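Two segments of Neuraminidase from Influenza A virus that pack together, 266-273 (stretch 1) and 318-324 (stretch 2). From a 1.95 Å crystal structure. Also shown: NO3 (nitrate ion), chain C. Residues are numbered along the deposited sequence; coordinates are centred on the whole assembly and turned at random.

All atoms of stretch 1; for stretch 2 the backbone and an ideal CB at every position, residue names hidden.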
# COMPACT_ATOMS: atom_id res chain seq x y z
N GLY A 266 -11.99 -37.83 4.75
CA GLY A 266 -10.74 -37.52 4.11
C GLY A 266 -10.43 -36.04 4.12
O GLY A 266 -11.16 -35.23 4.69
N ILE A 267 -9.31 -35.69 3.49
CA ILE A 267 -8.81 -34.33 3.52
C ILE A 267 -8.04 -34.05 2.23
O ILE A 267 -7.36 -34.93 1.71
CB ILE A 267 -7.94 -34.11 4.77
CG1 ILE A 267 -7.69 -32.61 4.98
CG2 ILE A 267 -6.65 -34.91 4.65
CD1 ILE A 267 -7.08 -32.25 6.31
N GLN A 268 -8.20 -32.85 1.69
CA GLN A 268 -7.52 -32.48 0.44
C GLN A 268 -6.03 -32.76 0.51
O GLN A 268 -5.36 -32.40 1.48
CB GLN A 268 -7.74 -30.99 0.15
CG GLN A 268 -7.27 -30.52 -1.23
CD GLN A 268 -7.94 -29.21 -1.63
OE1 GLN A 268 -8.33 -28.42 -0.78
NE2 GLN A 268 -8.08 -28.99 -2.93
N GLY A 269 -5.52 -33.40 -0.54
CA GLY A 269 -4.11 -33.72 -0.63
C GLY A 269 -3.67 -34.02 -2.06
O GLY A 269 -4.48 -34.05 -2.98
N PHE A 270 -2.37 -34.27 -2.24
CA PHE A 270 -1.79 -34.36 -3.57
C PHE A 270 -0.81 -35.53 -3.72
O PHE A 270 -0.19 -35.97 -2.75
CB PHE A 270 -1.05 -33.06 -3.90
CG PHE A 270 0.18 -32.81 -3.06
CD1 PHE A 270 1.41 -33.31 -3.46
CD2 PHE A 270 0.12 -32.06 -1.89
CE1 PHE A 270 2.55 -33.07 -2.70
CE2 PHE A 270 1.26 -31.82 -1.13
CZ PHE A 270 2.47 -32.33 -1.53
N ILE A 271 -0.68 -35.99 -4.96
CA ILE A 271 0.35 -36.95 -5.40
C ILE A 271 0.97 -36.38 -6.68
O ILE A 271 0.25 -36.09 -7.63
CB ILE A 271 -0.26 -38.34 -5.70
CG1 ILE A 271 -0.78 -38.99 -4.41
CG2 ILE A 271 0.74 -39.25 -6.43
CD1 ILE A 271 -1.33 -40.39 -4.60
N LEU A 272 2.28 -36.19 -6.70
CA LEU A 272 2.95 -35.79 -7.93
C LEU A 272 3.04 -37.00 -8.85
O LEU A 272 3.83 -37.91 -8.63
CB LEU A 272 4.34 -35.23 -7.66
CG LEU A 272 5.05 -34.56 -8.85
CD1 LEU A 272 4.27 -33.38 -9.35
CD2 LEU A 272 6.46 -34.12 -8.45
N ASP A 273 2.22 -36.96 -9.90
CA ASP A 273 1.97 -38.11 -10.76
C ASP A 273 2.92 -38.08 -11.96
O ASP A 273 2.52 -37.83 -13.09
CB ASP A 273 0.50 -38.09 -11.19
CG ASP A 273 0.12 -39.25 -12.07
OD1 ASP A 273 0.89 -40.24 -12.17
OD2 ASP A 273 -0.98 -39.17 -12.66
N UNK A 318 -1.11 -30.82 10.83
CA UNK A 318 -1.19 -30.39 9.42
C UNK A 318 -2.60 -30.63 8.90
O UNK A 318 -3.32 -31.47 9.44
CB UNK A 318 -0.17 -31.13 8.56
N UNK A 319 -3.01 -29.87 7.89
CA UNK A 319 -4.31 -30.08 7.28
C UNK A 319 -4.27 -30.31 5.77
O UNK A 319 -3.53 -31.16 5.28
CB UNK A 319 -5.20 -28.88 7.58
N UNK A 320 -5.09 -29.55 5.06
CA UNK A 320 -5.21 -29.64 3.59
C UNK A 320 -3.87 -29.35 2.92
O UNK A 320 -3.04 -28.61 3.45
CB UNK A 320 -6.27 -28.67 3.07
N UNK A 321 -3.67 -29.91 1.73
CA UNK A 321 -2.51 -29.55 0.94
C UNK A 321 -2.84 -29.69 -0.55
O UNK A 321 -3.76 -30.42 -0.92
CB UNK A 321 -1.31 -30.42 1.32
N UNK A 322 -2.09 -29.00 -1.40
CA UNK A 322 -2.34 -29.12 -2.84
C UNK A 322 -1.32 -28.36 -3.64
O UNK A 322 -0.47 -27.65 -3.08
CB UNK A 322 -3.74 -28.62 -3.19
N UNK A 323 -1.40 -28.51 -4.96
CA UNK A 323 -0.39 -27.96 -5.85
C UNK A 323 -0.58 -26.49 -6.16
O UNK A 323 -1.70 -25.99 -6.19
CB UNK A 323 -0.38 -28.75 -7.16
N UNK A 324 0.53 -25.81 -6.42
CA UNK A 324 0.50 -24.60 -7.25
C UNK A 324 1.77 -24.54 -8.09
O UNK A 324 2.77 -25.19 -7.78
CB UNK A 324 0.36 -23.34 -6.39
N NO3 C . -11.16 -29.97 2.39
O1 NO3 C . -10.67 -29.25 1.29
O2 NO3 C . -12.39 -29.61 2.96
O3 NO3 C . -10.43 -31.05 2.91

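At position 318 the ideal CB has nothing of stretch 1 within 5.5 Å, so the visible atoms do not discriminate between side chains. The deposited residue is Thr318, and it makes no contact here.

Position 319 has phi/psi of -125/-129, outside the usual extended region although the position lies in a strand; such angles come most easily to glycine. An ideal CB would lie 4.1 Å from Ile267 CD1, so a small side chain is not excluded by stretch 1. The residue is Gly319; Ile267 CD1 rests 3.5 Å from its C atom.

At position 320 CA-to-CB points sideways, and the ideal CB is 4.0 Å from Gln268 CB and 4.6 Å from Ile267 CG1. Beyond lie the carboxamide oxygen of Gln268 and the nitrate, an acceptor and an anion, which favour a long donor such as lysine or arginine, while glutamine could also reach. The residue is Arg320. Its guanidinium meets Gln268 OE1 at its edge through two weak hydrogen bonds, from Arg320 NH2 at 2.8 Å and Arg320 NE at 3.0 Å, with N-H...acceptor angles of 129° and 126°. Arg320 NE also donates to NO3 O1 at 2.9 Å, while Gln268 N holds NO3 O3 at 3.1 Å, so the ion, probably from the crystallisation liquor, bridges the stretches.

At position 321 the backbone N donates to Gln268 O (3.0 Å, 153°), a bond available to any residue but proline. The ideal CB sits 3.8 Å from Phe270 CE2 and 4.7 Å from Gly269 CA, a close setting that suits alanine, serine or perhaps cysteine. The residue is Ser321, chi1 p, whose OG lies 3.5 Å from Phe270 CD2. Its hydroxyl donates to water 1 (OG to O 2.9 Å), which donates in turn to Gln268 O and Gly319 O, and accepts from water 2 (OG to O 2.7 Å), which accepts from Phe270 N.

Position 322 is nearly fully extended (-175/174). Its ideal CB would be 4.4 Å from Gln268 NE2, leaving room for glycine or a small residue. It is Gly322, whose N approaches Phe270 CD2 at 3.8 Å.

At position 323 the ideal CB is 5.4 Å from Phe270 CB, with Phe270 and Leu272 offering apolar surface; leucine, methionine or an aromatic would suit. The residue is Phe323, chi1 m. Phe270 CB lies over one ring face, 3.8 Å from the centroid of the Phe323 ring, Ile271 O approaches the edge 3.3 Å from Phe323 CZ, and Leu272 CD1 is 4.0 Å from Phe323 CE1.

Position 324 is out of reach of stretch 1, which therefore says nothing about its side chain; it is Phe324.

Stretch 2, residues 318-324: TGRSGFF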
# COMPACT_ATOMS: atom_id res chain seq x y z
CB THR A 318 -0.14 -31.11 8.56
OG1 THR A 318 -0.26 -32.52 8.75
CG2 THR A 318 1.27 -30.68 8.95
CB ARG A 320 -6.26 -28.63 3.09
CG ARG A 320 -7.71 -28.91 3.60
CD ARG A 320 -8.69 -27.75 3.34
NE ARG A 320 -8.64 -27.27 1.96
CZ ARG A 320 -7.98 -26.18 1.56
NH1 ARG A 320 -7.32 -25.43 2.44
NH2 ARG A 320 -7.98 -25.83 0.28
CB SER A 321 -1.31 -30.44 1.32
OG SER A 321 -1.60 -31.82 1.11
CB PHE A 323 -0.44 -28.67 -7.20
CG PHE A 323 -0.10 -30.12 -7.15
CD1 PHE A 323 1.18 -30.53 -6.84
CD2 PHE A 323 -1.05 -31.08 -7.49
CE1 PHE A 323 1.50 -31.86 -6.82
CE2 PHE A 323 -0.74 -32.41 -7.47
CZ PHE A 323 0.55 -32.80 -7.15
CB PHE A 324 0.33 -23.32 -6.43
CG PHE A 324 1.56 -22.91 -5.65
CD1 PHE A 324 1.79 -23.40 -4.37
CD2 PHE A 324 2.44 -21.97 -6.17
CE1 PHE A 324 2.90 -22.98 -3.64
CE2 PHE A 324 3.56 -21.55 -5.45
CZ PHE A 324 3.79 -22.05 -4.18
O HOH W 1 -3.23 -32.99 3.18
O HOH W 2 -1.16 -34.38 0.34
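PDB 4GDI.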